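Nitrilotriacetate monooxygenase (Burkholderia pseudomallei, PDB 3SDO) probably acts as an FMN-dependent monooxygenase of the bacterial luciferase-like family, using molecular oxygen to oxidise its substrate. Local coordinates at residues A302-F307 and R352-E357; N24-P29 and S69-L74; A377-M382 and S417-F422; I10-L15 and H411-L416. One frame throughout, in Å; residues are numbered along the deposited sequence.

How the interactions relate
Interactions 3 and 4 form one cluster at the barrel wall, their centres about 8 Å apart: both use helix 401-418, and Tyr421 probably hydrogen-bonds through its backbone to both Leu416 and Ile10. Interaction 4 joins the first barrel strand to the last long helix and so encloses interactions 2 and 1 along the chain, whereas interaction 3 crosses it. Interaction 2, about 25 Å from interaction 4 between centres, belongs to loops after strands 11-15 and 56-59 and faces the second subunit. Interaction 1, in helices between strands 268-277 and 372-373, has its centre about 19 Å from that of interaction 2. Interactions 3 and 4 thus sit together where the barrel closes, while 1 and 2 lie apart from them.

Interaction 1: A302-F307 and R352-E357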
loop_
_atom_site.group_PDB
_atom_site.type_symbol
_atom_site.label_atom_id
_atom_site.label_comp_id
_atom_site.label_asym_id
_atom_site.label_seq_id
_atom_site.Cartn_x
_atom_site.Cartn_y
_atom_site.Cartn_z
ATOM N N ALA A 302 27.520 -20.097 12.946
ATOM C CA ALA A 302 26.940 -19.198 13.952
ATOM C C ALA A 302 25.555 -19.691 14.346
ATOM O O ALA A 302 25.150 -19.597 15.508
ATOM C CB ALA A 302 26.862 -17.737 13.426
ATOM N N TYR A 303 24.842 -20.236 13.370
ATOM C CA TYR A 303 23.528 -20.779 13.608
ATOM C C TYR A 303 23.565 -22.149 14.307
ATOM O O TYR A 303 22.689 -22.457 15.120
ATOM C CB TYR A 303 22.729 -20.814 12.294
ATOM C CG TYR A 303 21.256 -21.089 12.508
ATOM C CD1 TYR A 303 20.432 -20.141 13.121
ATOM C CD2 TYR A 303 20.691 -22.305 12.113
ATOM C CE1 TYR A 303 19.081 -20.398 13.335
ATOM C CE2 TYR A 303 19.351 -22.570 12.318
ATOM C CZ TYR A 303 18.541 -21.620 12.933
ATOM O OH TYR A 303 17.199 -21.883 13.142
ATOM N N LEU A 304 24.569 -22.978 14.025
ATOM C CA LEU A 304 24.807 -24.179 14.834
ATOM C C LEU A 304 25.118 -23.825 16.300
ATOM O O LEU A 304 24.688 -24.514 17.235
ATOM C CB LEU A 304 26.025 -24.949 14.328
ATOM C CG LEU A 304 25.979 -26.264 13.559
ATOM C CD1 LEU A 304 27.383 -26.834 13.686
ATOM C CD2 LEU A 304 24.929 -27.271 14.042
ATOM N N SER A 305 25.930 -22.787 16.478
ATOM C CA SER A 305 26.330 -22.284 17.804
ATOM C C SER A 305 25.094 -21.995 18.681
ATOM O O SER A 305 25.101 -22.252 19.881
ATOM C CB SER A 305 27.188 -21.011 17.610
ATOM O OG SER A 305 27.754 -20.529 18.819
ATOM N N HIS A 306 24.040 -21.484 18.056
ATOM C CA HIS A 306 22.754 -21.193 18.702
ATOM C C HIS A 306 22.179 -22.386 19.499
ATOM O O HIS A 306 21.591 -22.220 20.578
ATOM C CB HIS A 306 21.765 -20.714 17.598
ATOM C CG HIS A 306 20.342 -20.580 18.033
ATOM N ND1 HIS A 306 19.921 -19.625 18.935
ATOM C CD2 HIS A 306 19.229 -21.257 17.657
ATOM C CE1 HIS A 306 18.615 -19.738 19.117
ATOM N NE2 HIS A 306 18.169 -20.720 18.350
ATOM N N PHE A 307 22.343 -23.585 18.964
ATOM C CA PHE A 307 21.758 -24.762 19.573
ATOM C C PHE A 307 22.623 -25.356 20.672
ATOM O O PHE A 307 22.143 -26.178 21.445
ATOM C CB PHE A 307 21.447 -25.797 18.496
ATOM C CG PHE A 307 20.384 -25.339 17.511
ATOM C CD1 PHE A 307 19.111 -25.021 17.946
ATOM C CD2 PHE A 307 20.669 -25.218 16.161
ATOM C CE1 PHE A 307 18.130 -24.593 17.048
ATOM C CE2 PHE A 307 19.691 -24.780 15.253
ATOM C CZ PHE A 307 18.421 -24.474 15.701
ATOM N N ARG A 352 31.286 -29.208 8.168
ATOM C CA ARG A 352 30.696 -28.397 7.099
ATOM C C ARG A 352 29.360 -28.999 6.675
ATOM O O ARG A 352 28.376 -28.292 6.583
ATOM C CB ARG A 352 31.633 -28.287 5.886
ATOM C CG ARG A 352 31.202 -27.210 4.887
ATOM C CD ARG A 352 31.875 -27.363 3.532
ATOM N NE ARG A 352 33.329 -27.193 3.620
ATOM C CZ ARG A 352 33.988 -26.041 3.513
ATOM N NH1 ARG A 352 33.353 -24.892 3.319
ATOM N NH2 ARG A 352 35.314 -26.039 3.615
ATOM N N GLU A 353 29.324 -30.313 6.463
ATOM C CA GLU A 353 28.096 -30.992 6.001
ATOM C C GLU A 353 27.011 -30.899 7.071
ATOM O O GLU A 353 25.862 -30.655 6.757
ATOM C CB GLU A 353 28.367 -32.464 5.644
ATOM C CG GLU A 353 29.168 -32.633 4.369
ATOM C CD GLU A 353 29.679 -34.065 4.155
ATOM O OE1 GLU A 353 29.913 -34.795 5.148
ATOM O OE2 GLU A 353 29.877 -34.447 2.981
ATOM N N VAL A 354 27.386 -31.063 8.341
ATOM C CA VAL A 354 26.404 -30.888 9.418
ATOM C C VAL A 354 25.878 -29.462 9.451
ATOM O O VAL A 354 24.666 -29.270 9.524
ATOM C CB VAL A 354 26.946 -31.238 10.811
ATOM C CG1 VAL A 354 25.975 -30.748 11.876
ATOM C CG2 VAL A 354 27.176 -32.737 10.926
ATOM N N ALA A 355 26.768 -28.472 9.379
ATOM C CA ALA A 355 26.370 -27.060 9.522
ATOM C C ALA A 355 25.382 -26.666 8.431
ATOM O O ALA A 355 24.423 -25.923 8.693
ATOM C CB ALA A 355 27.586 -26.123 9.474
ATOM N N TYR A 356 25.653 -27.133 7.213
ATOM C CA TYR A 356 24.829 -26.782 6.053
ATOM C C TYR A 356 23.530 -27.594 6.027
ATOM O O TYR A 356 22.491 -27.051 5.687
ATOM C CB TYR A 356 25.623 -26.913 4.737
ATOM C CG TYR A 356 26.442 -25.675 4.425
ATOM C CD1 TYR A 356 27.793 -25.614 4.728
ATOM C CD2 TYR A 356 25.857 -24.563 3.853
ATOM C CE1 TYR A 356 28.544 -24.486 4.452
ATOM C CE2 TYR A 356 26.591 -23.428 3.578
ATOM C CZ TYR A 356 27.937 -23.387 3.878
ATOM O OH TYR A 356 28.688 -22.265 3.607
ATOM N N GLU A 357 23.588 -28.873 6.412
ATOM C CA GLU A 357 22.372 -29.689 6.624
ATOM C C GLU A 357 21.347 -28.959 7.470
ATOM O O GLU A 357 20.161 -28.867 7.112
ATOM C CB GLU A 357 22.706 -30.993 7.369
ATOM C CG GLU A 357 23.113 -32.132 6.498
ATOM C CD GLU A 357 21.970 -32.669 5.700
ATOM O OE1 GLU A 357 20.830 -32.651 6.216
ATOM O OE2 GLU A 357 22.211 -33.097 4.549
#
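Leu304 of helix 297-307 packs against Val354 and Ala355 of helix 351-363 in a helix-helix contact that belongs to the helix-containing excursion between strands 268-277 and 372-373 of this luciferase-like barrel. The contact is wholly apolar and small, with about 101 Å² buried over both sides. Its centre is Leu304, whose side chain leaves its helix pointing at the partner and straddles the turn made by Val354 and Ala355. The branch point does the closest touching: Leu304 CG sits 4.1 Å from Ala355 CA, so the leucine bears on the backbone of the second helix as well as on the alanine methyl. The two methyls then divide the work. Leu304 CD1 reaches Ala355 CB at 4.3 Å, while Leu304 CD2 reaches Val354 CG1 at 4.2 Å. This fork depends on an unusual first torsion, chi1 -106°, well away from a staggered value and perhaps slightly strained. On the other helix Val354 holds CG1 anti to its backbone N (chi1 168°), which presents that methyl to the leucine. The small side chain of Ala355 lets the backbones come close, with Leu304 CA 6.2 Å from Ala355 CA. All three residues are buried. Leu304 also touches Leu351 and Val358, the residues about one turn either side along helix 351-363, and Ala355 packs in return on Ala300 and Leu301, which extends the seam along helix 297-307. Helix 334-346 adds a third side: its Ile340 meets both Leu304 and Val354, so three helices share this core.

Interaction 2: N24-P29 and S69-L74; sequences NAWKHP and SAPHFL
Pro71 presses the CG corner of its ring against the pyrrole part of the Trp26 indole, with Asn24 alongside. Pro71 CG lies 3.6 Å from Trp26 CD1, and the same carbon is 3.6 Å from Trp26 NE1, so it rests against the bond between them; Pro71 CB follows at 3.8 Å from Trp26 CD1. The proline ring stands roughly crosswise to the indole side chain. Trp26 reaches this position because CG stands between its backbone N and carbonyl carbon (chi1 68°), a crowded arrangement, and chi2 of -86° then turns the indole roughly perpendicular to the CA-CB-CG plane. One face of the indole is backed from within its own segment by Lys27 CG, 3.7 Å above the ring and over its centre. Asn24 starts out pointing away from Pro71, yet its carboxamide folds back until OD1 comes to 4.4 Å from Pro71 CG, a marginal contact. Its polar business lies on the other branch, where ND2 bonds to Leu294 O and Glu299 OE1, the same two residues that hold Lys27 NZ. Around the indole the second subunit adds to the packing: its Arg177 hydrogen-bonds to Trp26 O. Pro71 is the first residue of helix 71-74, right after the N-cap Ala70; Leu74 N bonds to Ala70 O at 3.0 Å. Proline in the first turn is a classic helix-start feature, since the N-H there has no partner within the helix and its absence breaks no helical bond; here it packs on a tryptophan of a 3-10 turn, where both are met by Phe182 of the second subunit at the dimer interface.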
loop_
_atom_site.group_PDB
_atom_site.type_symbol
_atom_site.label_atom_id
_atom_site.label_comp_id
_atom_site.label_asym_id
_atom_site.label_seq_id
_atom_site.Cartn_x
_atom_site.Cartn_y
_atom_site.Cartn_z
ATOM N N ASN A 24 19.658 -15.132 1.991
ATOM C CA ASN A 24 20.874 -14.564 1.407
ATOM C C ASN A 24 20.850 -14.432 -0.125
ATOM O O ASN A 24 21.888 -14.281 -0.761
ATOM C CB ASN A 24 22.084 -15.357 1.870
ATOM C CG ASN A 24 22.494 -15.010 3.326
ATOM O OD1 ASN A 24 21.905 -14.118 3.968
ATOM N ND2 ASN A 24 23.488 -15.721 3.839
ATOM N N ALA A 25 19.648 -14.413 -0.691
ATOM C CA ALA A 25 19.478 -14.344 -2.139
ATOM C C ALA A 25 20.039 -13.044 -2.738
ATOM O O ALA A 25 20.377 -13.007 -3.933
ATOM C CB ALA A 25 17.979 -14.515 -2.512
ATOM N N TRP A 26 20.147 -11.990 -1.927
ATOM C CA TRP A 26 20.714 -10.705 -2.399
ATOM C C TRP A 26 22.147 -10.854 -2.926
ATOM O O TRP A 26 22.646 -9.963 -3.635
ATOM C CB TRP A 26 20.714 -9.632 -1.301
ATOM C CG TRP A 26 21.655 -9.884 -0.153
ATOM C CD1 TRP A 26 21.402 -10.631 0.981
ATOM C CD2 TRP A 26 22.987 -9.378 -0.002
ATOM N NE1 TRP A 26 22.499 -10.638 1.807
ATOM C CE2 TRP A 26 23.488 -9.872 1.235
ATOM C CE3 TRP A 26 23.802 -8.553 -0.780
ATOM C CZ2 TRP A 26 24.763 -9.566 1.704
ATOM C CZ3 TRP A 26 25.093 -8.268 -0.318
ATOM C CH2 TRP A 26 25.554 -8.764 0.916
ATOM N N LYS A 27 22.823 -11.927 -2.513
ATOM C CA LYS A 27 24.188 -12.213 -2.959
ATOM C C LYS A 27 24.241 -12.851 -4.352
ATOM O O LYS A 27 25.311 -12.892 -4.964
ATOM C CB LYS A 27 24.915 -13.174 -2.003
ATOM C CG LYS A 27 25.051 -12.753 -0.549
ATOM C CD LYS A 27 25.995 -13.754 0.167
ATOM C CE LYS A 27 25.991 -13.603 1.666
ATOM N NZ LYS A 27 26.630 -14.755 2.413
ATOM N N HIS A 28 23.129 -13.411 -4.830
ATOM C CA HIS A 28 23.161 -14.143 -6.106
ATOM C C HIS A 28 23.214 -13.192 -7.300
ATOM O O HIS A 28 22.424 -12.242 -7.350
ATOM C CB HIS A 28 21.959 -15.086 -6.261
ATOM C CG HIS A 28 22.205 -16.152 -7.271
ATOM N ND1 HIS A 28 21.851 -16.011 -8.591
ATOM C CD2 HIS A 28 22.875 -17.324 -7.177
ATOM C CE1 HIS A 28 22.255 -17.078 -9.261
ATOM N NE2 HIS A 28 22.892 -17.884 -8.427
ATOM N N PRO A 29 24.127 -13.452 -8.273
ATOM C CA PRO A 29 24.281 -12.545 -9.422
ATOM C C PRO A 29 23.086 -12.427 -10.360
ATOM O O PRO A 29 23.055 -11.511 -11.148
ATOM C CB PRO A 29 25.489 -13.111 -10.190
ATOM C CG PRO A 29 25.709 -14.484 -9.668
ATOM C CD PRO A 29 25.130 -14.539 -8.285
ATOM N N SER A 69 17.512 -9.288 12.013
ATOM C CA SER A 69 16.530 -9.663 10.988
ATOM C C SER A 69 17.233 -10.005 9.678
ATOM O O SER A 69 18.295 -9.441 9.369
ATOM C CB SER A 69 15.543 -8.514 10.733
ATOM O OG SER A 69 14.839 -8.141 11.908
ATOM N N ALA A 70 16.629 -10.903 8.897
ATOM C CA ALA A 70 17.172 -11.287 7.601
ATOM C C ALA A 70 17.067 -10.090 6.630
ATOM O O ALA A 70 16.221 -9.198 6.817
ATOM C CB ALA A 70 16.420 -12.522 7.058
ATOM N N PRO A 71 17.948 -10.038 5.608
ATOM C CA PRO A 71 17.955 -8.921 4.672
ATOM C C PRO A 71 16.582 -8.449 4.196
ATOM O O PRO A 71 16.309 -7.250 4.226
ATOM C CB PRO A 71 18.786 -9.465 3.508
ATOM C CG PRO A 71 19.825 -10.303 4.215
ATOM C CD PRO A 71 19.086 -10.949 5.369
ATOM N N HIS A 72 15.714 -9.357 3.777
ATOM C CA HIS A 72 14.414 -8.929 3.221
ATOM C C HIS A 72 13.505 -8.273 4.286
ATOM O O HIS A 72 12.730 -7.337 3.990
ATOM C CB HIS A 72 13.664 -10.077 2.523
ATOM C CG HIS A 72 12.417 -9.613 1.840
ATOM N ND1 HIS A 72 12.445 -8.955 0.632
ATOM C CD2 HIS A 72 11.115 -9.645 2.224
ATOM C CE1 HIS A 72 11.211 -8.615 0.291
ATOM N NE2 HIS A 72 10.387 -9.021 1.238
ATOM N N PHE A 73 13.631 -8.739 5.519
ATOM C CA PHE A 73 12.895 -8.172 6.640
ATOM C C PHE A 73 13.462 -6.815 7.100
ATOM O O PHE A 73 12.743 -6.022 7.717
ATOM C CB PHE A 73 12.869 -9.157 7.798
ATOM C CG PHE A 73 11.952 -10.339 7.590
ATOM C CD1 PHE A 73 12.250 -11.328 6.652
ATOM C CD2 PHE A 73 10.808 -10.489 8.377
ATOM C CE1 PHE A 73 11.397 -12.446 6.471
ATOM C CE2 PHE A 73 9.948 -11.596 8.208
ATOM C CZ PHE A 73 10.240 -12.567 7.247
ATOM N N LEU A 74 14.735 -6.542 6.805
ATOM C CA LEU A 74 15.355 -5.256 7.163
ATOM C C LEU A 74 14.836 -4.103 6.288
ATOM O O LEU A 74 14.757 -2.967 6.735
ATOM C CB LEU A 74 16.887 -5.327 7.054
ATOM C CG LEU A 74 17.621 -6.141 8.123
ATOM C CD1 LEU A 74 19.064 -6.394 7.699
ATOM C CD2 LEU A 74 17.573 -5.442 9.485
#

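Interaction 3: A377-M382 and S417-F422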
loop_
_atom_site.group_PDB
_atom_site.type_symbol
_atom_site.label_atom_id
_atom_site.label_comp_id
_atom_site.label_asym_id
_atom_site.label_seq_id
_atom_site.Cartn_x
_atom_site.Cartn_y
_atom_site.Cartn_z
ATOM N N ALA A 377 10.975 -34.616 -14.170
ATOM C CA ALA A 377 10.875 -35.204 -12.821
ATOM C C ALA A 377 10.168 -34.267 -11.865
ATOM O O ALA A 377 9.326 -34.699 -11.082
ATOM C CB ALA A 377 12.265 -35.595 -12.260
ATOM N N VAL A 378 10.505 -32.977 -11.927
ATOM C CA VAL A 378 9.893 -31.987 -11.049
ATOM C C VAL A 378 8.399 -31.815 -11.370
ATOM O O VAL A 378 7.564 -31.694 -10.467
ATOM C CB VAL A 378 10.667 -30.620 -11.139
ATOM C CG1 VAL A 378 9.859 -29.476 -10.517
ATOM C CG2 VAL A 378 12.054 -30.760 -10.472
ATOM N N ALA A 379 8.061 -31.806 -12.661
ATOM C CA ALA A 379 6.650 -31.768 -13.083
ATOM C C ALA A 379 5.878 -32.999 -12.587
ATOM O O ALA A 379 4.742 -32.868 -12.117
ATOM C CB ALA A 379 6.519 -31.631 -14.617
ATOM N N SER A 380 6.502 -34.177 -12.686
ATOM C CA SER A 380 5.902 -35.413 -12.223
ATOM C C SER A 380 5.543 -35.348 -10.723
ATOM O O SER A 380 4.501 -35.846 -10.327
ATOM C CB SER A 380 6.801 -36.622 -12.505
ATOM O OG SER A 380 6.799 -36.955 -13.893
ATOM N N GLU A 381 6.405 -34.731 -9.915
ATOM C CA GLU A 381 6.160 -34.610 -8.469
ATOM C C GLU A 381 5.015 -33.629 -8.194
ATOM O O GLU A 381 4.159 -33.892 -7.349
ATOM C CB GLU A 381 7.444 -34.169 -7.759
ATOM C CG GLU A 381 7.328 -34.026 -6.257
ATOM C CD GLU A 381 7.138 -35.344 -5.510
ATOM O OE1 GLU A 381 7.138 -36.428 -6.136
ATOM O OE2 GLU A 381 6.992 -35.283 -4.269
ATOM N N MET A 382 4.979 -32.517 -8.912
ATOM C CA MET A 382 3.846 -31.584 -8.807
ATOM C C MET A 382 2.548 -32.269 -9.181
ATOM O O MET A 382 1.528 -32.084 -8.503
ATOM C CB MET A 382 4.037 -30.334 -9.683
ATOM C CG MET A 382 5.215 -29.463 -9.229
ATOM S SD MET A 382 5.561 -28.066 -10.336
ATOM C CE MET A 382 7.133 -27.581 -9.614
ATOM N N SER A 417 2.200 -28.146 -19.321
ATOM C CA SER A 417 1.246 -27.884 -20.395
ATOM C C SER A 417 1.169 -29.077 -21.366
ATOM O O SER A 417 0.078 -29.524 -21.723
ATOM C CB SER A 417 1.581 -26.592 -21.188
ATOM O OG SER A 417 1.523 -25.438 -20.371
ATOM N N ALA A 418 2.321 -29.597 -21.762
ATOM C CA ALA A 418 2.362 -30.748 -22.664
ATOM C C ALA A 418 1.656 -31.985 -22.096
ATOM O O ALA A 418 1.110 -32.790 -22.867
ATOM C CB ALA A 418 3.805 -31.069 -23.036
ATOM N N ARG A 419 1.645 -32.121 -20.765
ATOM C CA ARG A 419 1.009 -33.250 -20.092
ATOM C C ARG A 419 -0.438 -32.987 -19.657
ATOM O O ARG A 419 -1.058 -33.860 -19.026
ATOM C CB ARG A 419 1.865 -33.686 -18.888
ATOM C CG ARG A 419 3.273 -34.062 -19.318
ATOM C CD ARG A 419 4.292 -34.145 -18.167
ATOM N NE ARG A 419 4.046 -35.274 -17.290
ATOM C CZ ARG A 419 4.884 -35.694 -16.343
ATOM N NH1 ARG A 419 6.092 -35.121 -16.166
ATOM N NH2 ARG A 419 4.529 -36.724 -15.589
ATOM N N GLY A 420 -0.986 -31.820 -20.012
ATOM C CA GLY A 420 -2.402 -31.504 -19.705
ATOM C C GLY A 420 -2.666 -31.011 -18.303
ATOM O O GLY A 420 -3.818 -31.024 -17.812
ATOM N N TYR A 421 -1.602 -30.542 -17.650
ATOM C CA TYR A 421 -1.685 -30.070 -16.284
ATOM C C TYR A 421 -1.405 -28.555 -16.110
ATOM O O TYR A 421 -1.195 -28.097 -14.991
ATOM C CB TYR A 421 -0.741 -30.899 -15.408
ATOM C CG TYR A 421 -1.279 -32.252 -14.974
ATOM C CD1 TYR A 421 -2.001 -32.381 -13.807
ATOM C CD2 TYR A 421 -1.017 -33.401 -15.701
ATOM C CE1 TYR A 421 -2.482 -33.625 -13.388
ATOM C CE2 TYR A 421 -1.484 -34.651 -15.282
ATOM C CZ TYR A 421 -2.218 -34.743 -14.117
ATOM O OH TYR A 421 -2.690 -35.953 -13.676
ATOM N N PHE A 422 -1.406 -27.790 -17.202
ATOM C CA PHE A 422 -1.278 -26.327 -17.133
ATOM C C PHE A 422 -1.678 -25.648 -18.430
ATOM O O PHE A 422 -1.069 -25.872 -19.490
ATOM C CB PHE A 422 0.147 -25.905 -16.768
ATOM C CG PHE A 422 0.311 -24.402 -16.563
ATOM C CD1 PHE A 422 -0.196 -23.789 -15.431
ATOM C CD2 PHE A 422 0.980 -23.622 -17.490
ATOM C CE1 PHE A 422 -0.055 -22.408 -15.232
ATOM C CE2 PHE A 422 1.113 -22.242 -17.308
ATOM C CZ PHE A 422 0.597 -21.640 -16.167
#
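Ala379 and Ser380 stand on a regular turn of helix 375-387, whereas Arg419 lies where helix 401-418 ends. There Gly420 takes positive phi (81°) and closes a Schellman motif; its N bonds back to Ser417 O at 3.1 Å, and Tyr421 N probably bonds to Leu416 O. Arg419 points at helix 375-387, and its chain, bent at chi3 (70°), brings the guanidinium end-on to Ser380. Both terminal nitrogens grip one oxygen: Arg419 NH2 donates to Ser380 OG at 2.8 Å, with an angle of 151° at the hydrogen, and Arg419 NH1 donates to Ser380 OG at 3.0 Å along a somewhat more bent path. The hydroxyl oxygen lies in the guanidinium plane, at its edge. Beside it, Ala379 CB packs 3.8 Å from Arg419 NH1. NH1 also forms a salt bridge to Glu376 OE1, while Ser380 OG bonds to Glu376 O. The serine oxygen thus receives two N-H groups while its own proton can go to the carbonyl a turn back, and the arginine's charge is probably offset by Glu376. These bonds tie the C-terminal end of helix 401-418 to the first turns of helix 375-387.

Interaction 4: I10-L15 and H411-L416; sequences IHFGVL and HVLPVL
Phe12 makes the close part of this contact, its ring lodged against the ends of Leu413 and Leu416 from helix 401-418. Phe12 CZ meets Leu416 CD1 at 3.7 Å, and Phe12 CE2 lies 3.9 Å from the same methyl, which sits low, beyond the rim. Leu413 CD2 approaches the same corner from higher above the ring, 3.8 Å from Phe12 CE2 and 4.1 Å from Phe12 CD2. This methyl makes an off-centre CH-pi contact, 4.3 Å from the ring centroid of Phe12 and 29° off the normal. The two side chains overlap antiparallel, each extending past the other. Leu413 does not aim its CB straight at the strand; with CG anti to the carbonyl carbon (chi1 -68°) and an extended chi2, its CD2 methyl still arrives at the ring. The strand and helix belong to the closure of a TIM-type barrel: strand 11-15 pairs in parallel with strand 393-396, and the helix that follows the latter lies against the outer side of strand 11-15. Phe408, earlier on the same helix, adds an edge-to-face contact to Phe12, and Leu396 of the adjoining strand touches it too. Toward the start of the strand the fit is looser. Ile10 gives just one methyl contact, CD1 to Leu416 CD2 at 4.3 Å, and turns mainly to other neighbours: Val386 of helix 375-387, Phe394 and Tyr421. The far side of the helix, with His411 and Pro414, faces solvent, and there the backbone is kinked because the proline N makes no bond to the preceding turn.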
loop_
_atom_site.group_PDB
_atom_site.type_symbol
_atom_site.label_atom_id
_atom_site.label_comp_id
_atom_site.label_asym_id
_atom_site.label_seq_id
_atom_site.Cartn_x
_atom_site.Cartn_y
_atom_site.Cartn_z
ATOM N N ILE A 10 -3.181 -26.912 -13.169
ATOM C CA ILE A 10 -2.613 -26.627 -11.861
ATOM C C ILE A 10 -2.441 -25.120 -11.725
ATOM O O ILE A 10 -1.755 -24.492 -12.541
ATOM C CB ILE A 10 -1.274 -27.359 -11.676
ATOM C CG1 ILE A 10 -1.512 -28.874 -11.775
ATOM C CG2 ILE A 10 -0.595 -26.942 -10.339
ATOM C CD1 ILE A 10 -0.233 -29.710 -11.763
ATOM N N HIS A 11 -3.117 -24.517 -10.738
ATOM C CA HIS A 11 -2.986 -23.077 -10.507
ATOM C C HIS A 11 -1.622 -22.760 -9.876
ATOM O O HIS A 11 -1.126 -23.522 -9.052
ATOM C CB HIS A 11 -4.092 -22.564 -9.561
ATOM C CG HIS A 11 -5.491 -22.845 -10.026
ATOM N ND1 HIS A 11 -6.148 -22.040 -10.937
ATOM C CD2 HIS A 11 -6.368 -23.824 -9.685
ATOM C CE1 HIS A 11 -7.359 -22.532 -11.155
ATOM N NE2 HIS A 11 -7.522 -23.607 -10.400
ATOM N N PHE A 12 -1.045 -21.613 -10.219
ATOM C CA PHE A 12 0.177 -21.140 -9.566
ATOM C C PHE A 12 0.070 -19.713 -9.117
ATOM O O PHE A 12 -0.505 -18.855 -9.807
ATOM C CB PHE A 12 1.362 -21.238 -10.512
ATOM C CG PHE A 12 1.782 -22.652 -10.787
ATOM C CD1 PHE A 12 2.686 -23.277 -9.975
ATOM C CD2 PHE A 12 1.238 -23.349 -11.846
ATOM C CE1 PHE A 12 3.067 -24.599 -10.212
ATOM C CE2 PHE A 12 1.611 -24.635 -12.106
ATOM C CZ PHE A 12 2.531 -25.275 -11.271
ATOM N N GLY A 13 0.682 -19.456 -7.972
ATOM C CA GLY A 13 0.977 -18.102 -7.520
ATOM C C GLY A 13 2.478 -17.979 -7.354
ATOM O O GLY A 13 3.162 -18.984 -7.190
ATOM N N VAL A 14 2.997 -16.757 -7.355
ATOM C CA VAL A 14 4.421 -16.546 -7.070
ATOM C C VAL A 14 4.605 -15.554 -5.929
ATOM O O VAL A 14 4.093 -14.416 -5.962
ATOM C CB VAL A 14 5.226 -16.143 -8.351
ATOM C CG1 VAL A 14 4.690 -14.862 -8.974
ATOM C CG2 VAL A 14 6.674 -16.026 -8.058
ATOM N N LEU A 15 5.283 -16.040 -4.894
ATOM C CA LEU A 15 5.753 -15.218 -3.794
ATOM C C LEU A 15 6.925 -14.410 -4.306
ATOM O O LEU A 15 7.976 -14.975 -4.635
ATOM C CB LEU A 15 6.213 -16.082 -2.613
ATOM C CG LEU A 15 7.049 -15.341 -1.532
ATOM C CD1 LEU A 15 6.176 -14.288 -0.856
ATOM C CD2 LEU A 15 7.707 -16.278 -0.485
ATOM N N HIS A 411 11.092 -23.767 -18.328
ATOM C CA HIS A 411 11.341 -25.201 -18.410
ATOM C C HIS A 411 10.298 -26.090 -17.758
ATOM O O HIS A 411 10.018 -27.145 -18.276
ATOM C CB HIS A 411 12.737 -25.513 -17.900
ATOM C CG HIS A 411 13.793 -24.797 -18.672
ATOM N ND1 HIS A 411 14.520 -23.753 -18.143
ATOM C CD2 HIS A 411 14.154 -24.891 -19.973
ATOM C CE1 HIS A 411 15.332 -23.273 -19.070
ATOM N NE2 HIS A 411 15.127 -23.945 -20.191
ATOM N N VAL A 412 9.705 -25.680 -16.647
ATOM C CA VAL A 412 8.712 -26.520 -16.003
ATOM C C VAL A 412 7.303 -26.347 -16.578
ATOM O O VAL A 412 6.640 -27.348 -16.918
ATOM C CB VAL A 412 8.705 -26.348 -14.479
ATOM C CG1 VAL A 412 7.691 -27.272 -13.883
ATOM C CG2 VAL A 412 10.107 -26.646 -13.910
ATOM N N LEU A 413 6.845 -25.101 -16.722
ATOM C CA LEU A 413 5.473 -24.887 -17.178
ATOM C C LEU A 413 5.168 -25.531 -18.535
ATOM O O LEU A 413 4.103 -26.099 -18.698
ATOM C CB LEU A 413 5.093 -23.392 -17.148
ATOM C CG LEU A 413 4.970 -22.763 -15.743
ATOM C CD1 LEU A 413 4.570 -21.256 -15.796
ATOM C CD2 LEU A 413 3.972 -23.543 -14.869
ATOM N N PRO A 414 6.089 -25.447 -19.522
ATOM C CA PRO A 414 5.828 -26.085 -20.816
ATOM C C PRO A 414 5.701 -27.609 -20.753
ATOM O O PRO A 414 4.942 -28.180 -21.514
ATOM C CB PRO A 414 7.046 -25.670 -21.650
ATOM C CG PRO A 414 7.459 -24.392 -21.032
ATOM C CD PRO A 414 7.310 -24.631 -19.582
ATOM N N VAL A 415 6.441 -28.260 -19.861
ATOM C CA VAL A 415 6.277 -29.692 -19.604
ATOM C C VAL A 415 4.907 -29.973 -18.993
ATOM O O VAL A 415 4.196 -30.869 -19.434
ATOM C CB VAL A 415 7.379 -30.238 -18.657
ATOM C CG1 VAL A 415 7.066 -31.696 -18.226
ATOM C CG2 VAL A 415 8.753 -30.115 -19.323
ATOM N N LEU A 416 4.503 -29.185 -18.007
ATOM C CA LEU A 416 3.159 -29.367 -17.438
ATOM C C LEU A 416 2.060 -29.175 -18.482
ATOM O O LEU A 416 1.099 -29.967 -18.532
ATOM C CB LEU A 416 2.925 -28.454 -16.241
ATOM C CG LEU A 416 3.633 -28.776 -14.934
ATOM C CD1 LEU A 416 3.398 -27.632 -13.928
ATOM C CD2 LEU A 416 3.138 -30.111 -14.376
#